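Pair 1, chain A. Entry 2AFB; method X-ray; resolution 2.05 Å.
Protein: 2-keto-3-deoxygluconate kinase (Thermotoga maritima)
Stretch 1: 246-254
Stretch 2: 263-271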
# COMPACT_ATOMS: atom_id res chain seq x y z
N PHE A 246 -44.04 19.50 14.08
CA PHE A 246 -43.28 18.77 13.06
C PHE A 246 -44.17 17.72 12.41
O PHE A 246 -44.94 17.06 13.09
CB PHE A 246 -42.08 18.04 13.68
CG PHE A 246 -41.06 18.95 14.30
CD1 PHE A 246 -40.47 19.98 13.56
CD2 PHE A 246 -40.66 18.76 15.60
CE1 PHE A 246 -39.52 20.80 14.12
CE2 PHE A 246 -39.69 19.58 16.17
CZ PHE A 246 -39.13 20.60 15.43
N LYS A 247 -44.06 17.57 11.09
CA LYS A 247 -44.79 16.53 10.37
C LYS A 247 -44.20 15.14 10.74
O LYS A 247 -44.90 14.14 10.76
CB LYS A 247 -44.67 16.78 8.86
CG LYS A 247 -45.41 15.80 7.98
N THR A 248 -42.90 15.11 11.01
CA THR A 248 -42.16 13.87 11.23
C THR A 248 -41.02 14.10 12.21
O THR A 248 -40.32 15.13 12.19
CB THR A 248 -41.56 13.35 9.86
OG1 THR A 248 -42.61 13.19 8.93
CG2 THR A 248 -40.82 11.99 9.99
N VAL A 249 -40.84 13.12 13.09
CA VAL A 249 -39.69 13.07 13.94
C VAL A 249 -39.02 11.73 13.74
O VAL A 249 -39.64 10.71 13.95
CB VAL A 249 -40.06 13.23 15.45
CG1 VAL A 249 -38.81 13.26 16.30
CG2 VAL A 249 -40.87 14.53 15.67
N GLY A 250 -37.75 11.78 13.35
CA GLY A 250 -36.90 10.58 13.22
C GLY A 250 -35.80 10.65 14.25
O GLY A 250 -35.12 11.66 14.35
N ILE A 251 -35.64 9.58 15.03
CA ILE A 251 -34.70 9.54 16.13
C ILE A 251 -33.89 8.28 16.08
O ILE A 251 -34.45 7.18 15.94
CB ILE A 251 -35.42 9.59 17.53
CG1 ILE A 251 -36.02 10.95 17.80
CG2 ILE A 251 -34.44 9.30 18.64
CD1 ILE A 251 -37.01 10.95 18.94
N THR A 252 -32.58 8.45 16.21
CA THR A 252 -31.63 7.34 16.13
C THR A 252 -31.38 6.81 17.54
O THR A 252 -31.38 7.54 18.50
CB THR A 252 -30.31 7.75 15.50
OG1 THR A 252 -29.76 8.89 16.19
CG2 THR A 252 -30.47 8.11 14.05
N LEU A 253 -31.15 5.51 17.62
CA LEU A 253 -30.96 4.83 18.90
C LEU A 253 -29.69 3.90 18.86
O LEU A 253 -29.75 2.73 18.50
CB LEU A 253 -32.22 4.06 19.23
CG LEU A 253 -33.61 4.74 18.95
CD1 LEU A 253 -34.76 3.73 18.78
CD2 LEU A 253 -33.97 5.67 20.06
N ARG A 254 -28.56 4.46 19.25
CA ARG A 254 -27.28 3.77 19.28
C ARG A 254 -27.00 3.27 20.67
O ARG A 254 -27.10 4.04 21.62
CB ARG A 254 -26.17 4.74 18.93
CG ARG A 254 -24.83 4.08 18.79
CD ARG A 254 -23.73 5.08 18.43
NE ARG A 254 -23.80 5.61 17.05
CZ ARG A 254 -23.53 4.93 15.91
NH1 ARG A 254 -23.22 3.62 15.90
NH2 ARG A 254 -23.60 5.59 14.75
N TYR A 263 -25.29 -1.75 18.93
CA TYR A 263 -26.63 -2.06 18.50
C TYR A 263 -27.19 -0.79 17.91
O TYR A 263 -26.82 0.31 18.34
CB TYR A 263 -27.47 -2.50 19.68
CG TYR A 263 -27.07 -3.86 20.17
CD1 TYR A 263 -26.05 -4.01 21.11
CD2 TYR A 263 -27.70 -5.00 19.67
CE1 TYR A 263 -25.68 -5.25 21.56
CE2 TYR A 263 -27.35 -6.25 20.13
CZ TYR A 263 -26.34 -6.37 21.07
OH TYR A 263 -25.99 -7.61 21.52
N TRP A 264 -28.06 -0.94 16.91
CA TRP A 264 -28.58 0.23 16.18
C TRP A 264 -30.01 -0.00 15.75
O TRP A 264 -30.35 -1.06 15.17
CB TRP A 264 -27.68 0.49 14.96
CG TRP A 264 -28.10 1.55 14.01
CD1 TRP A 264 -28.82 1.38 12.84
CD2 TRP A 264 -27.84 2.97 14.12
NE1 TRP A 264 -29.00 2.61 12.22
CE2 TRP A 264 -28.41 3.59 12.99
CE3 TRP A 264 -27.16 3.77 15.05
CZ2 TRP A 264 -28.33 4.99 12.78
CZ3 TRP A 264 -27.07 5.12 14.82
CH2 TRP A 264 -27.66 5.71 13.70
N SER A 265 -30.83 1.02 15.97
CA SER A 265 -32.23 1.00 15.57
C SER A 265 -32.71 2.43 15.48
O SER A 265 -32.00 3.35 15.90
CB SER A 265 -33.09 0.22 16.56
OG SER A 265 -33.17 0.91 17.79
N VAL A 266 -33.89 2.64 14.91
CA VAL A 266 -34.44 4.00 14.77
C VAL A 266 -35.90 4.03 15.07
O VAL A 266 -36.53 2.97 15.17
CB VAL A 266 -34.21 4.61 13.35
CG1 VAL A 266 -32.72 4.54 12.99
CG2 VAL A 266 -35.14 3.89 12.26
N MSE A 267 -36.41 5.25 15.27
CA MSE A 267 -37.81 5.45 15.41
C MSE A 267 -38.26 6.53 14.47
O MSE A 267 -37.62 7.57 14.38
CB MSE A 267 -38.17 5.86 16.83
CG MSE A 267 -39.67 5.97 17.06
SE MSE A 267 -40.10 7.28 18.51
CE MSE A 267 -39.34 8.92 17.69
N VAL A 268 -39.39 6.32 13.83
CA VAL A 268 -40.03 7.37 13.05
C VAL A 268 -41.34 7.64 13.71
O VAL A 268 -42.14 6.74 13.90
CB VAL A 268 -40.19 6.94 11.58
CG1 VAL A 268 -41.16 7.84 10.83
CG2 VAL A 268 -38.82 6.93 10.90
N PHE A 269 -41.58 8.90 14.04
CA PHE A 269 -42.87 9.30 14.65
C PHE A 269 -43.63 10.21 13.69
O PHE A 269 -43.15 11.28 13.35
CB PHE A 269 -42.62 10.03 15.97
CG PHE A 269 -43.88 10.42 16.73
CD1 PHE A 269 -44.50 11.64 16.49
CD2 PHE A 269 -44.40 9.59 17.71
CE1 PHE A 269 -45.64 12.02 17.23
CE2 PHE A 269 -45.52 9.94 18.44
CZ PHE A 269 -46.17 11.15 18.17
N GLU A 270 -44.79 9.77 13.24
CA GLU A 270 -45.65 10.59 12.40
C GLU A 270 -47.09 10.14 12.56
O GLU A 270 -47.35 9.05 13.07
CB GLU A 270 -45.17 10.67 10.93
CG GLU A 270 -44.91 9.38 10.22
CD GLU A 270 -44.26 9.53 8.80
OE1 GLU A 270 -43.42 10.43 8.54
OE2 GLU A 270 -44.58 8.69 7.93
N ASN A 271 -48.01 11.02 12.17
CA ASN A 271 -49.46 10.86 12.39
C ASN A 271 -49.78 10.45 13.82
O ASN A 271 -50.65 9.62 14.04
CB ASN A 271 -50.08 9.87 11.40
CG ASN A 271 -49.70 10.17 9.94
OD1 ASN A 271 -49.04 9.37 9.26
ND2 ASN A 271 -50.08 11.36 9.47
O HOH W 1 -44.56 14.31 14.23
O HOH W 2 -47.39 13.46 11.23
O HOH W 3 -30.82 0.17 19.34

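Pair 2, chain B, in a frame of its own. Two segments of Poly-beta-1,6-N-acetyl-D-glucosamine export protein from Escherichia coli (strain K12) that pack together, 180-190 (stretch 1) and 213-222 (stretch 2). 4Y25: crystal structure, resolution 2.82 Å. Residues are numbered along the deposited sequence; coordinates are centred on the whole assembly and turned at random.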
# COMPACT_ATOMS: atom_id res chain seq x y z
N SER B 180 -11.00 19.76 -14.13
CA SER B 180 -10.58 20.98 -14.82
C SER B 180 -9.22 20.78 -15.47
O SER B 180 -8.50 19.84 -15.13
CB SER B 180 -10.53 22.15 -13.83
OG SER B 180 -10.62 23.40 -14.49
N PRO B 181 -8.88 21.65 -16.44
CA PRO B 181 -7.53 21.72 -17.00
C PRO B 181 -6.43 21.82 -15.94
O PRO B 181 -5.28 21.46 -16.22
CB PRO B 181 -7.57 23.00 -17.85
CG PRO B 181 -9.03 23.45 -17.88
CD PRO B 181 -9.85 22.35 -17.30
N TYR B 182 -6.77 22.30 -14.75
CA TYR B 182 -5.77 22.56 -13.71
C TYR B 182 -6.08 21.86 -12.39
O TYR B 182 -5.18 21.67 -11.56
CB TYR B 182 -5.65 24.07 -13.48
CG TYR B 182 -6.92 24.73 -12.99
CD1 TYR B 182 -7.19 24.84 -11.63
CD2 TYR B 182 -7.86 25.22 -13.89
CE1 TYR B 182 -8.36 25.43 -11.18
CE2 TYR B 182 -9.03 25.82 -13.44
CZ TYR B 182 -9.27 25.92 -12.08
OH TYR B 182 -10.43 26.51 -11.63
N LEU B 183 -7.33 21.48 -12.19
CA LEU B 183 -7.76 20.92 -10.90
C LEU B 183 -8.75 19.77 -11.05
O LEU B 183 -9.76 19.89 -11.72
CB LEU B 183 -8.40 22.02 -10.05
CG LEU B 183 -9.27 21.58 -8.87
CD1 LEU B 183 -8.42 20.95 -7.77
CD2 LEU B 183 -10.08 22.74 -8.33
N ILE B 184 -8.45 18.64 -10.40
CA ILE B 184 -9.42 17.56 -10.31
C ILE B 184 -9.73 17.23 -8.85
O ILE B 184 -8.86 17.31 -7.98
CB ILE B 184 -8.95 16.28 -11.05
CG1 ILE B 184 -7.79 15.61 -10.32
CG2 ILE B 184 -8.57 16.60 -12.49
CD1 ILE B 184 -7.41 14.26 -10.90
N VAL B 185 -10.99 16.89 -8.59
CA VAL B 185 -11.43 16.57 -7.25
C VAL B 185 -12.15 15.23 -7.23
O VAL B 185 -13.19 15.07 -7.88
CB VAL B 185 -12.36 17.66 -6.68
CG1 VAL B 185 -12.79 17.29 -5.27
CG2 VAL B 185 -11.67 19.01 -6.69
N ASP B 186 -11.60 14.28 -6.49
CA ASP B 186 -12.21 12.96 -6.38
C ASP B 186 -12.86 12.75 -5.03
O ASP B 186 -12.36 13.22 -4.01
CB ASP B 186 -11.17 11.86 -6.62
CG ASP B 186 -10.87 11.65 -8.09
OD1 ASP B 186 -11.75 11.96 -8.92
OD2 ASP B 186 -9.76 11.18 -8.41
N PHE B 187 -13.98 12.04 -5.02
CA PHE B 187 -14.59 11.58 -3.79
C PHE B 187 -14.19 10.12 -3.58
O PHE B 187 -14.50 9.27 -4.42
CB PHE B 187 -16.11 11.75 -3.83
CG PHE B 187 -16.82 11.21 -2.62
CD1 PHE B 187 -16.50 11.66 -1.35
CD2 PHE B 187 -17.83 10.26 -2.76
CE1 PHE B 187 -17.16 11.17 -0.24
CE2 PHE B 187 -18.50 9.77 -1.65
CZ PHE B 187 -18.16 10.22 -0.39
N LEU B 188 -13.48 9.85 -2.50
CA LEU B 188 -13.00 8.49 -2.23
C LEU B 188 -13.52 7.96 -0.90
O LEU B 188 -12.81 7.99 0.11
CB LEU B 188 -11.47 8.44 -2.24
CG LEU B 188 -10.76 8.75 -3.56
CD1 LEU B 188 -10.35 10.21 -3.61
CD2 LEU B 188 -9.54 7.85 -3.73
N PRO B 189 -14.76 7.46 -0.89
CA PRO B 189 -15.33 6.86 0.33
C PRO B 189 -14.76 5.47 0.56
O PRO B 189 -14.76 4.65 -0.36
CB PRO B 189 -16.82 6.81 0.02
CG PRO B 189 -16.89 6.65 -1.46
CD PRO B 189 -15.71 7.42 -2.02
N SER B 190 -14.29 5.20 1.77
CA SER B 190 -13.68 3.91 2.06
C SER B 190 -14.38 3.17 3.20
O SER B 190 -14.78 3.78 4.19
CB SER B 190 -12.19 4.08 2.39
OG SER B 190 -11.53 2.83 2.41
N VAL B 213 -15.12 5.77 6.42
CA VAL B 213 -14.42 7.04 6.25
C VAL B 213 -14.66 7.65 4.88
O VAL B 213 -14.02 7.26 3.90
CB VAL B 213 -12.89 6.89 6.45
CG1 VAL B 213 -12.22 8.25 6.38
CG2 VAL B 213 -12.59 6.22 7.78
N PRO B 214 -15.60 8.61 4.80
CA PRO B 214 -15.76 9.38 3.56
C PRO B 214 -14.63 10.40 3.43
O PRO B 214 -14.34 11.13 4.38
CB PRO B 214 -17.11 10.06 3.74
CG PRO B 214 -17.29 10.17 5.21
CD PRO B 214 -16.62 8.96 5.80
N ALA B 215 -14.00 10.45 2.27
CA ALA B 215 -12.85 11.32 2.07
C ALA B 215 -12.82 11.86 0.65
O ALA B 215 -13.38 11.25 -0.27
CB ALA B 215 -11.57 10.58 2.38
N PHE B 216 -12.15 12.99 0.47
CA PHE B 216 -11.95 13.53 -0.87
C PHE B 216 -10.47 13.76 -1.12
O PHE B 216 -9.67 13.86 -0.19
CB PHE B 216 -12.74 14.82 -1.08
CG PHE B 216 -12.04 16.06 -0.59
CD1 PHE B 216 -12.05 16.40 0.75
CD2 PHE B 216 -11.37 16.89 -1.48
CE1 PHE B 216 -11.41 17.55 1.20
CE2 PHE B 216 -10.73 18.04 -1.04
CZ PHE B 216 -10.75 18.36 0.30
N GLU B 217 -10.11 13.84 -2.40
CA GLU B 217 -8.75 14.16 -2.79
C GLU B 217 -8.79 15.19 -3.90
O GLU B 217 -9.64 15.12 -4.79
CB GLU B 217 -7.99 12.91 -3.24
CG GLU B 217 -6.52 13.13 -3.50
CD GLU B 217 -5.80 11.87 -3.93
OE1 GLU B 217 -5.03 11.31 -3.12
OE2 GLU B 217 -6.00 11.43 -5.08
N ALA B 218 -7.89 16.16 -3.84
CA ALA B 218 -7.84 17.21 -4.85
C ALA B 218 -6.43 17.36 -5.41
O ALA B 218 -5.49 17.68 -4.68
CB ALA B 218 -8.32 18.53 -4.27
N SER B 219 -6.29 17.12 -6.71
CA SER B 219 -5.01 17.30 -7.38
C SER B 219 -4.96 18.65 -8.09
O SER B 219 -5.71 18.88 -9.04
CB SER B 219 -4.76 16.17 -8.39
OG SER B 219 -4.69 14.91 -7.75
N HIS B 220 -4.10 19.54 -7.61
CA HIS B 220 -3.94 20.84 -8.25
C HIS B 220 -2.64 20.89 -9.04
O HIS B 220 -1.61 20.39 -8.58
CB HIS B 220 -3.98 21.96 -7.22
CG HIS B 220 -3.93 23.33 -7.83
ND1 HIS B 220 -2.94 24.24 -7.55
CD2 HIS B 220 -4.76 23.94 -8.72
CE1 HIS B 220 -3.16 25.35 -8.23
NE2 HIS B 220 -4.25 25.19 -8.95
N LEU B 221 -2.69 21.49 -10.22
CA LEU B 221 -1.53 21.55 -11.10
C LEU B 221 -0.76 22.86 -10.93
O LEU B 221 -1.29 23.95 -11.17
CB LEU B 221 -1.97 21.38 -12.56
CG LEU B 221 -0.86 21.15 -13.58
CD1 LEU B 221 -0.04 19.93 -13.20
CD2 LEU B 221 -1.45 20.99 -14.97
N LEU B 222 0.50 22.75 -10.52
CA LEU B 222 1.33 23.91 -10.26
C LEU B 222 1.98 24.44 -11.54
O LEU B 222 2.06 25.65 -11.76
CB LEU B 222 2.41 23.57 -9.23
CG LEU B 222 1.89 23.19 -7.84
CD1 LEU B 222 3.04 22.87 -6.91
CD2 LEU B 222 1.05 24.32 -7.26

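Both pairs are two antiparallel neighbouring strands, and the backbones are nearly interchangeable: 14 central residues superpose on N, CA and C with an RMSD of 0.4 Å. The strand directions differ by 168° in pair 1 and 165° in pair 2, and the axes approach to 4.7 and 4.6 Å. Buried area is also similar, 728 against 762 Å².

The register matches rung for rung. Val249(A) and Phe269(A), a hydrogen-bonded pair, fall on Ile184(B) and Ser219(B); Val249(A) N reaches Phe269(A) O at 3.0 Å, and Ile184(B) N reaches Ser219(B) O at 3.1 Å. At the next such rung, Ile251(A) N lies 2.9 Å from Met267(A) O and Asp186(B) N 2.7 Å from Glu217(B) O. In both rungs the return bond is present as well. Between them sits a non-hydrogen-bonded pair, Gly250(A) with Val268(A) and Val185(B) with Ala218(B), whose CA atoms are 4.5 and 4.4 Å apart. Here CA-H...O contacts supplement the ladder: Gly250(A) CA to Met267(A) O is 3.3 Å, Val185(B) CA to Glu217(B) O 3.4 Å.

That narrow rung is filled differently. Pair 1 combines glycine with valine; pair 2 combines valine with alanine, so that Val185(B) CG2 meets Ala218(B) CB at 4.2 Å while Val185(B) CG1 meets Phe216(B) CD2 at 4.1 Å.

On the other face, the selenomethionine Met267(A) brings CE to 3.3 Å from Ile251(A) CD1, an apolar contact. The matched Asp186(B) and Glu217(B) are both acidic, and the Asp186(B) carboxylate is hydrogen-bonded elsewhere in the structure. Leu253(A) and Leu188(B) correspond, both with chi1 in m, yet Leu253(A) CD1 rests 3.4 Å from Ser265(A) OG, whereas Leu188(B) CD1 lies 3.6 Å from Glu217(B) CB.

The aromatic residues sit at different positions: Trp264(A) in pair 1 falls on Pro214(B), while Phe187(B) and Phe216(B) of pair 2 fall on Thr252(A) and Val266(A). In pair 1, Trp264(A) CH2 is 3.7 Å from Thr252(A) CG2, and its CZ3 lies over one face of the Arg254(A) guanidinium, 3.5 Å from NH2. In pair 2, Phe187(B), at the Thr252(A) position, brings a ring to this spot, its edge meeting Pro214(B) CB at 4.1 Å from CE1.

Towards the opposite end, Thr248(A) OG1 donates to Glu270(A) OE1 at 2.9 Å. The counterparts, Leu183(B) and His220(B), replace this hydrogen bond with a looser contact, Leu183(B) CB lying 4.3 Å from His220(B) CD2 at the imidazole edge.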